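Local coordinates for protein alternansucrase (Leuconostoc mesenteroides, PDB 6HVG) that is a calcium-binding member of glycoside hydrolase family 70, with a circularly permuted TIM-type barrel, antiparallel sheet domains and choline-binding-type repeats, at residues L807-A812 / A998-Y1003; L814-D819 / I910-G915; G827-E832 / P845-L850. One frame throughout, in Å; residues are numbered along the deposited sequence.

The three contacts lie together where the helical outer layer of the barrel meets the antiparallel sheet domain. Contact 1 is central: its centre is about 12 Å from those of contacts 2 and 3, whose own centres are about 17 Å apart. Helix 807-814 and the loop after it run from contact 1 into contact 2, and a probable hydrogen bond from G915 N to Y1003 O, 2.8 Å long, ties their sheet sides together. Contact 1 reaches contact 3 through Y811 OH, which probably bonds D828 OD2 at 2.6 Å, and contact 2 meets contact 3 where L815 CD1 packs 3.6 Å from L850 CB. The calcium ligands E575, D581, N625 and D1159 belong to none of these segments.

Contact 1 (L807-A812 / A998-Y1003); sequences LPSAYA and ALISGY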
loop_
_atom_site.group_PDB
_atom_site.type_symbol
_atom_site.label_atom_id
_atom_site.label_comp_id
_atom_site.label_asym_id
_atom_site.label_seq_id
_atom_site.Cartn_x
_atom_site.Cartn_y
_atom_site.Cartn_z
ATOM N N LEU A 807 -1.458 10.332 24.514
ATOM C CA LEU A 807 -0.253 9.523 24.623
ATOM C C LEU A 807 0.272 9.353 26.059
ATOM O O LEU A 807 0.668 8.241 26.431
ATOM C CB LEU A 807 0.839 10.060 23.699
ATOM C CG LEU A 807 0.576 9.745 22.213
ATOM C CD1 LEU A 807 1.647 10.336 21.330
ATOM C CD2 LEU A 807 0.492 8.256 21.959
ATOM N N PRO A 808 0.263 10.428 26.871
ATOM C CA PRO A 808 0.630 10.246 28.275
ATOM C C PRO A 808 -0.244 9.234 29.019
ATOM O O PRO A 808 0.267 8.419 29.778
ATOM C CB PRO A 808 0.447 11.650 28.861
ATOM C CG PRO A 808 0.749 12.542 27.721
ATOM C CD PRO A 808 0.165 11.852 26.521
ATOM N N SER A 809 -1.548 9.289 28.797
ATOM C CA SER A 809 -2.475 8.393 29.470
ATOM C C SER A 809 -2.255 6.969 29.001
ATOM O O SER A 809 -2.327 6.025 29.785
ATOM C CB SER A 809 -3.929 8.847 29.226
ATOM O OG SER A 809 -4.043 10.263 29.293
ATOM N N ALA A 810 -2.009 6.817 27.709
ATOM C CA ALA A 810 -1.710 5.514 27.127
ATOM C C ALA A 810 -0.440 4.909 27.730
ATOM O O ALA A 810 -0.426 3.737 28.070
ATOM C CB ALA A 810 -1.569 5.637 25.615
ATOM N N TYR A 811 0.618 5.711 27.862
ATOM C CA TYR A 811 1.847 5.262 28.521
ATOM C C TYR A 811 1.646 4.956 30.014
ATOM O O TYR A 811 2.231 4.020 30.539
ATOM C CB TYR A 811 3.005 6.243 28.293
ATOM C CG TYR A 811 3.738 5.970 26.990
ATOM C CD1 TYR A 811 4.779 5.071 26.940
ATOM C CD2 TYR A 811 3.368 6.590 25.812
ATOM C CE1 TYR A 811 5.444 4.805 25.749
ATOM C CE2 TYR A 811 4.023 6.336 24.621
ATOM C CZ TYR A 811 5.058 5.442 24.594
ATOM O OH TYR A 811 5.710 5.168 23.414
ATOM N N ALA A 812 0.787 5.701 30.688
ATOM C CA ALA A 812 0.487 5.412 32.088
ATOM C C ALA A 812 -0.012 3.985 32.231
ATOM O O ALA A 812 0.390 3.266 33.153
ATOM C CB ALA A 812 -0.541 6.386 32.649
ATOM N N ALA A 998 -2.836 20.130 24.743
ATOM C CA ALA A 998 -1.886 19.357 23.946
ATOM C C ALA A 998 -1.523 17.986 24.554
ATOM O O ALA A 998 -1.305 17.022 23.819
ATOM C CB ALA A 998 -0.617 20.161 23.695
ATOM N N LEU A 999 -1.459 17.898 25.880
ATOM C CA LEU A 999 -1.021 16.664 26.559
ATOM C C LEU A 999 -2.160 15.660 26.853
ATOM O O LEU A 999 -1.895 14.465 27.054
ATOM C CB LEU A 999 -0.279 17.006 27.859
ATOM C CG LEU A 999 0.998 17.839 27.695
ATOM C CD1 LEU A 999 1.385 18.515 28.998
ATOM C CD2 LEU A 999 2.153 17.001 27.175
ATOM N N ILE A 1000 -3.416 16.115 26.885
ATOM C CA ILE A 1000 -4.524 15.207 27.194
ATOM C C ILE A 1000 -5.874 15.644 26.608
ATOM O O ILE A 1000 -6.144 16.830 26.435
ATOM C CB ILE A 1000 -4.637 14.976 28.725
ATOM C CG1 ILE A 1000 -5.596 13.828 29.042
ATOM C CG2 ILE A 1000 -5.078 16.228 29.456
ATOM C CD1 ILE A 1000 -5.484 13.295 30.457
ATOM N N SER A 1001 -6.699 14.648 26.303
ATOM C CA SER A 1001 -8.109 14.808 25.997
ATOM C C SER A 1001 -8.843 13.771 26.834
ATOM O O SER A 1001 -9.217 12.704 26.340
ATOM C CB SER A 1001 -8.391 14.568 24.516
ATOM O OG SER A 1001 -7.565 15.386 23.693
ATOM N N GLY A 1002 -9.050 14.108 28.103
ATOM C CA GLY A 1002 -9.675 13.212 29.076
ATOM C C GLY A 1002 -9.137 13.479 30.467
ATOM O O GLY A 1002 -8.788 14.618 30.795
ATOM N N TYR A 1003 -9.064 12.436 31.288
ATOM C CA TYR A 1003 -8.499 12.559 32.645
ATOM C C TYR A 1003 -7.307 11.630 32.845
ATOM O O TYR A 1003 -7.275 10.555 32.258
ATOM C CB TYR A 1003 -9.543 12.242 33.726
ATOM C CG TYR A 1003 -8.965 12.432 35.100
ATOM C CD1 TYR A 1003 -8.813 13.698 35.629
ATOM C CD2 TYR A 1003 -8.495 11.362 35.840
ATOM C CE1 TYR A 1003 -8.246 13.891 36.874
ATOM C CE2 TYR A 1003 -7.937 11.554 37.094
ATOM C CZ TYR A 1003 -7.815 12.820 37.598
ATOM O OH TYR A 1003 -7.261 13.020 38.838
#
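S809 sets its OG opposite the carbonyl carbon (chi1 -40°), and I1000 swings CG1 away from its backbone N (chi1 -169°) and continues it in an extended chain, and these two torsions bring the serine hydroxyl against the isoleucine methyl. S809 OG lies 3.6 Å from I1000 CD1 and 3.9 Å from I1000 CG1. The contact packs the first turns of helix 807-814, an outer helix of the TIM-type barrel, against the corner that leads from strand 995-997 into strand 1003-1009, the latter a strand of the antiparallel sheet domain. Serine suits the spot because its short side chain lets the helix come close to the loop; its CB also packs on V914 of the adjoining strand.

The corner itself is held by polar groups from both partners. N997 OD1 receives the backbone N-H of L999, and N806, just ahead of the helix, offers OD1 to S1001 N. At the bend, G1002 has a phi of 149°, where a CB would be pressed against the carbonyl O of S1001, and this explains a glycine there.

P808 fits the first turn of a helix, where its missing N-H costs no helical bond, and its ring is turned to the loop backbone rather than to the L999 side chain. The carbonyl of L999 meets the ring directly: its O lies 3.3 Å from P808 CG and 3.4 Å from P808 CD.

Contact 2 (L814-D819 / I910-G915); sequences LLTNKD and IGVIVG
T816 puts a single methyl between two branched residues of strand 910-915. Its CG2 lies 3.9 Å from I910 CG2 and also 3.9 Å from V912 CG2, with I910 CD1 only slightly farther, at 4.0 Å. The threonine side chain crosses that of I910 at about a right angle and that of V912 at a slant. I910 and V912 can share one methyl because residues two apart on a strand face the same way, while position 911 between them faces the other side of the sheet. The contact is purely apolar, and beta-branched residues suit it: each offers a methyl close to its backbone.

The torsion of T816 explains how a hydroxyl can belong to such a patch. With chi1 at 56°, OG1 sits between the backbone N and the carbonyl carbon and CG2 is opposite the latter, so the two branches do different work. OG1 hydrogen-bonds to A812 O, one helical turn back, with a weak second bond to M813 O. This meets the polar need of a buried hydroxyl within the end of its own helix and fixes the rotation that presents CG2 to the strand.

Farther out, R885 NH1 donates to the carbonyl O of T816, and the backbone of R885 pairs with I910, linking loop and sheet a second way. Q862 adds to this hold on the loop through N817 OD1 and K818 N. The strand is itself hydrogen-bonded between strands 881-885 and 1003-1009. The whole is an alpha-to-beta connection of a TIM-type barrel, leading from helix 807-814 to barrel strand 821-825, laid against the face of an antiparallel sheet domain.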
loop_
_atom_site.group_PDB
_atom_site.type_symbol
_atom_site.label_atom_id
_atom_site.label_comp_id
_atom_site.label_asym_id
_atom_site.label_seq_id
_atom_site.Cartn_x
_atom_site.Cartn_y
_atom_site.Cartn_z
ATOM N N LEU A 814 0.339 1.514 29.742
ATOM C CA LEU A 814 1.366 0.633 29.197
ATOM C C LEU A 814 2.400 0.275 30.242
ATOM O O LEU A 814 2.808 -0.883 30.352
ATOM C CB LEU A 814 2.084 1.287 28.015
ATOM C CG LEU A 814 3.058 0.376 27.286
ATOM C CD1 LEU A 814 2.299 -0.652 26.462
ATOM C CD2 LEU A 814 3.985 1.188 26.395
ATOM N N LEU A 815 2.807 1.279 31.008
ATOM C CA LEU A 815 3.942 1.159 31.924
ATOM C C LEU A 815 3.602 0.607 33.301
ATOM O O LEU A 815 4.507 0.331 34.074
ATOM C CB LEU A 815 4.637 2.514 32.074
ATOM C CG LEU A 815 5.258 3.064 30.782
ATOM C CD1 LEU A 815 5.735 4.483 30.983
ATOM C CD2 LEU A 815 6.402 2.205 30.267
ATOM N N THR A 816 2.313 0.441 33.604
ATOM C CA THR A 816 1.861 -0.184 34.863
ATOM C C THR A 816 1.233 -1.574 34.677
ATOM O O THR A 816 0.937 -2.251 35.655
ATOM C CB THR A 816 0.833 0.711 35.592
ATOM O OG1 THR A 816 -0.280 1.016 34.729
ATOM C CG2 THR A 816 1.482 1.996 36.028
ATOM N N ASN A 817 1.015 -2.009 33.437
ATOM C CA ASN A 817 0.427 -3.332 33.189
ATOM C C ASN A 817 1.340 -4.487 33.607
ATOM O O ASN A 817 2.530 -4.538 33.237
ATOM C CB ASN A 817 0.066 -3.500 31.702
ATOM C CG ASN A 817 -1.330 -2.978 31.350
ATOM O OD1 ASN A 817 -2.137 -2.683 32.216
ATOM N ND2 ASN A 817 -1.608 -2.865 30.046
ATOM N N LYS A 818 0.754 -5.429 34.334
ATOM C CA LYS A 818 1.399 -6.688 34.644
ATOM C C LYS A 818 1.433 -7.617 33.408
ATOM O O LYS A 818 0.610 -7.508 32.494
ATOM C CB LYS A 818 0.652 -7.376 35.788
ATOM C CG LYS A 818 1.284 -8.652 36.323
ATOM C CD LYS A 818 0.515 -9.183 37.524
ATOM C CE LYS A 818 0.705 -10.679 37.713
ATOM N NZ LYS A 818 2.120 -11.064 37.947
ATOM N N ASP A 819 2.408 -8.517 33.386
ATOM C CA ASP A 819 2.563 -9.523 32.334
ATOM C C ASP A 819 2.715 -8.892 30.942
ATOM O O ASP A 819 1.943 -9.178 30.030
ATOM C CB ASP A 819 1.400 -10.534 32.367
ATOM C CG ASP A 819 1.489 -11.508 33.531
ATOM O OD1 ASP A 819 2.612 -11.969 33.851
ATOM O OD2 ASP A 819 0.426 -11.843 34.120
ATOM N N ILE A 910 1.046 1.209 42.856
ATOM C CA ILE A 910 0.706 2.428 42.140
ATOM C C ILE A 910 -0.786 2.432 41.788
ATOM O O ILE A 910 -1.396 1.370 41.679
ATOM C CB ILE A 910 1.576 2.551 40.867
ATOM C CG1 ILE A 910 1.436 3.926 40.222
ATOM C CG2 ILE A 910 1.206 1.492 39.845
ATOM C CD1 ILE A 910 2.529 4.247 39.202
ATOM N N GLY A 911 -1.364 3.626 41.644
ATOM C CA GLY A 911 -2.769 3.775 41.286
ATOM C C GLY A 911 -2.910 4.655 40.065
ATOM O O GLY A 911 -2.365 5.760 40.025
ATOM N N VAL A 912 -3.611 4.159 39.051
ATOM C CA VAL A 912 -3.805 4.906 37.806
ATOM C C VAL A 912 -5.295 5.063 37.489
ATOM O O VAL A 912 -6.051 4.089 37.517
ATOM C CB VAL A 912 -3.104 4.238 36.639
ATOM C CG1 VAL A 912 -3.274 5.065 35.365
ATOM C CG2 VAL A 912 -1.638 4.071 36.968
ATOM N N ILE A 913 -5.692 6.314 37.241
ATOM C CA ILE A 913 -7.035 6.674 36.832
ATOM C C ILE A 913 -6.942 7.366 35.476
ATOM O O ILE A 913 -6.183 8.328 35.329
ATOM C CB ILE A 913 -7.689 7.635 37.839
ATOM C CG1 ILE A 913 -7.621 7.048 39.254
ATOM C CG2 ILE A 913 -9.138 7.900 37.438
ATOM C CD1 ILE A 913 -7.962 8.044 40.331
ATOM N N VAL A 914 -7.729 6.909 34.502
ATOM C CA VAL A 914 -7.698 7.495 33.160
ATOM C C VAL A 914 -9.079 7.560 32.520
ATOM O O VAL A 914 -9.902 6.687 32.712
ATOM C CB VAL A 914 -6.692 6.759 32.254
ATOM C CG1 VAL A 914 -6.803 5.274 32.439
ATOM C CG2 VAL A 914 -6.856 7.124 30.785
ATOM N N GLY A 915 -9.316 8.635 31.774
ATOM C CA GLY A 915 -10.564 8.843 31.049
ATOM C C GLY A 915 -10.316 9.362 29.652
ATOM O O GLY A 915 -9.256 9.916 29.375
#

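Contact 3 (G827-E832 / P845-L850); sequences GDMYLE and PVISAL
M829 and I847 have the nearest alpha carbons, 7.7 Å apart, where the short, weakly bonded helical turn around 827-829 runs beside the regular helix 844-857. M829 starts with CG opposite its carbonyl carbon and then folds twice, with chi2 at -70° and chi3 at -77°. The bends carry the thioether over to the helix, although the residue's CB does not head straight for it. SD settles on the branch point of I847, 3.7 Å from CG2 and 3.9 Å from CB, and the two side chains cross obliquely. CE goes on past I847 to lie 3.7 Å from S848 OG. A flexible, unbranched methionine suits a place where one chain must bend to reach two neighbouring residues of a helix.

I847 works with both of its arms. CG2, on the side away from its own backbone N, takes the sulfur, while the longer arm ends with CD1 3.7 Å from the carbonyl O of D828 and 4.3 Å from D828 CB. Isoleucine thus covers the end of the turn at two points, and its side chain also packs on Y811 of helix 807-814.

The polar groups around this apolar seam find their partners elsewhere. D828 OD1 forms a salt bridge with R750 NH2, and D828 O accepts a hydrogen bond from T841 OG1. N844 serves both sides: its ND2 bonds M829 O and its carbonyl O bonds S848 OG. No hydrogen bond joins the two segments directly. The chemistry therefore implies a join made by van der Waals contact of sulfur and methyl groups, partly against oxygens whose hydrogen bonds are made elsewhere, with T841 of the intervening loop and N844 at the start of the helix supplying the directional bonds.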
loop_
_atom_site.group_PDB
_atom_site.type_symbol
_atom_site.label_atom_id
_atom_site.label_comp_id
_atom_site.label_asym_id
_atom_site.label_seq_id
_atom_site.Cartn_x
_atom_site.Cartn_y
_atom_site.Cartn_z
ATOM N N GLY A 827 10.018 8.402 19.190
ATOM C CA GLY A 827 9.231 9.523 18.673
ATOM C C GLY A 827 8.139 10.060 19.567
ATOM O O GLY A 827 7.548 11.081 19.252
ATOM N N ASP A 828 7.856 9.361 20.655
ATOM C CA ASP A 828 7.028 9.887 21.730
ATOM C C ASP A 828 7.876 10.603 22.779
ATOM O O ASP A 828 7.335 11.314 23.624
ATOM C CB ASP A 828 6.243 8.754 22.406
ATOM C CG ASP A 828 5.230 8.111 21.472
ATOM O OD1 ASP A 828 4.705 8.850 20.605
ATOM O OD2 ASP A 828 4.985 6.879 21.608
ATOM N N MET A 829 9.192 10.397 22.735
ATOM C CA MET A 829 10.131 11.013 23.672
ATOM C C MET A 829 10.873 12.200 23.046
ATOM O O MET A 829 11.093 13.215 23.705
ATOM C CB MET A 829 11.148 9.978 24.148
ATOM C CG MET A 829 10.538 8.814 24.916
ATOM S SD MET A 829 9.920 9.331 26.524
ATOM C CE MET A 829 11.465 9.445 27.426
ATOM N N TYR A 830 11.270 12.057 21.786
ATOM C CA TYR A 830 11.935 13.109 21.041
ATOM C C TYR A 830 11.196 13.296 19.730
ATOM O O TYR A 830 10.385 12.449 19.344
ATOM C CB TYR A 830 13.410 12.759 20.839
ATOM C CG TYR A 830 14.114 12.625 22.166
ATOM C CD1 TYR A 830 14.166 11.396 22.827
ATOM C CD2 TYR A 830 14.674 13.741 22.808
ATOM C CE1 TYR A 830 14.783 11.274 24.062
ATOM C CE2 TYR A 830 15.282 13.629 24.056
ATOM C CZ TYR A 830 15.338 12.397 24.674
ATOM O OH TYR A 830 15.936 12.259 25.896
ATOM N N LEU A 831 11.434 14.416 19.050
ATOM C CA LEU A 831 10.725 14.696 17.809
ATOM C C LEU A 831 11.219 13.797 16.683
ATOM O O LEU A 831 12.431 13.572 16.539
ATOM C CB LEU A 831 10.896 16.156 17.419
ATOM C CG LEU A 831 10.232 17.182 18.345
ATOM C CD1 LEU A 831 10.558 18.586 17.860
ATOM C CD2 LEU A 831 8.719 16.981 18.456
ATOM N N GLU A 832 10.275 13.314 15.876
ATOM C CA GLU A 832 10.542 12.262 14.881
ATOM C C GLU A 832 11.393 12.660 13.693
ATOM O O GLU A 832 11.931 11.783 13.025
ATOM C CB GLU A 832 9.237 11.668 14.371
ATOM C CG GLU A 832 8.710 10.570 15.276
ATOM C CD GLU A 832 7.219 10.383 15.167
ATOM O OE1 GLU A 832 6.469 11.324 15.449
ATOM O OE2 GLU A 832 6.791 9.287 14.802
ATOM N N PRO A 845 8.454 14.690 29.817
ATOM C CA PRO A 845 8.512 14.717 31.277
ATOM C C PRO A 845 7.560 13.723 31.928
ATOM O O PRO A 845 7.949 13.032 32.866
ATOM C CB PRO A 845 8.131 16.166 31.617
ATOM C CG PRO A 845 8.426 16.925 30.373
ATOM C CD PRO A 845 8.027 15.990 29.276
ATOM N N VAL A 846 6.335 13.638 31.427
ATOM C CA VAL A 846 5.322 12.731 32.006
ATOM C C VAL A 846 5.734 11.274 31.826
ATOM O O VAL A 846 5.680 10.483 32.753
ATOM C CB VAL A 846 3.920 12.916 31.378
ATOM C CG1 VAL A 846 2.874 12.133 32.162
ATOM C CG2 VAL A 846 3.546 14.389 31.343
ATOM N N ILE A 847 6.183 10.930 30.633
ATOM C CA ILE A 847 6.595 9.572 30.342
ATOM C C ILE A 847 7.884 9.235 31.116
ATOM O O ILE A 847 8.044 8.118 31.582
ATOM C CB ILE A 847 6.800 9.365 28.827
ATOM C CG1 ILE A 847 5.525 9.708 28.030
ATOM C CG2 ILE A 847 7.204 7.933 28.540
ATOM C CD1 ILE A 847 5.737 9.744 26.532
ATOM N N SER A 848 8.794 10.209 31.260
ATOM C CA SER A 848 10.033 10.014 32.022
ATOM C C SER A 848 9.743 9.733 33.497
ATOM O O SER A 848 10.398 8.898 34.127
ATOM C CB SER A 848 10.948 11.229 31.895
ATOM O OG SER A 848 11.350 11.428 30.540
ATOM N N ALA A 849 8.750 10.432 34.033
ATOM C CA ALA A 849 8.296 10.213 35.397
ATOM C C ALA A 849 7.701 8.832 35.576
ATOM O O ALA A 849 8.040 8.109 36.533
ATOM C CB ALA A 849 7.276 11.267 35.788
ATOM N N LEU A 850 6.813 8.462 34.662
ATOM C CA LEU A 850 6.200 7.132 34.672
ATOM C C LEU A 850 7.262 6.038 34.645
ATOM O O LEU A 850 7.150 5.026 35.342
ATOM C CB LEU A 850 5.222 6.974 33.490
ATOM C CG LEU A 850 3.920 7.774 33.617
ATOM C CD1 LEU A 850 3.192 7.807 32.284
ATOM C CD2 LEU A 850 3.003 7.231 34.697
#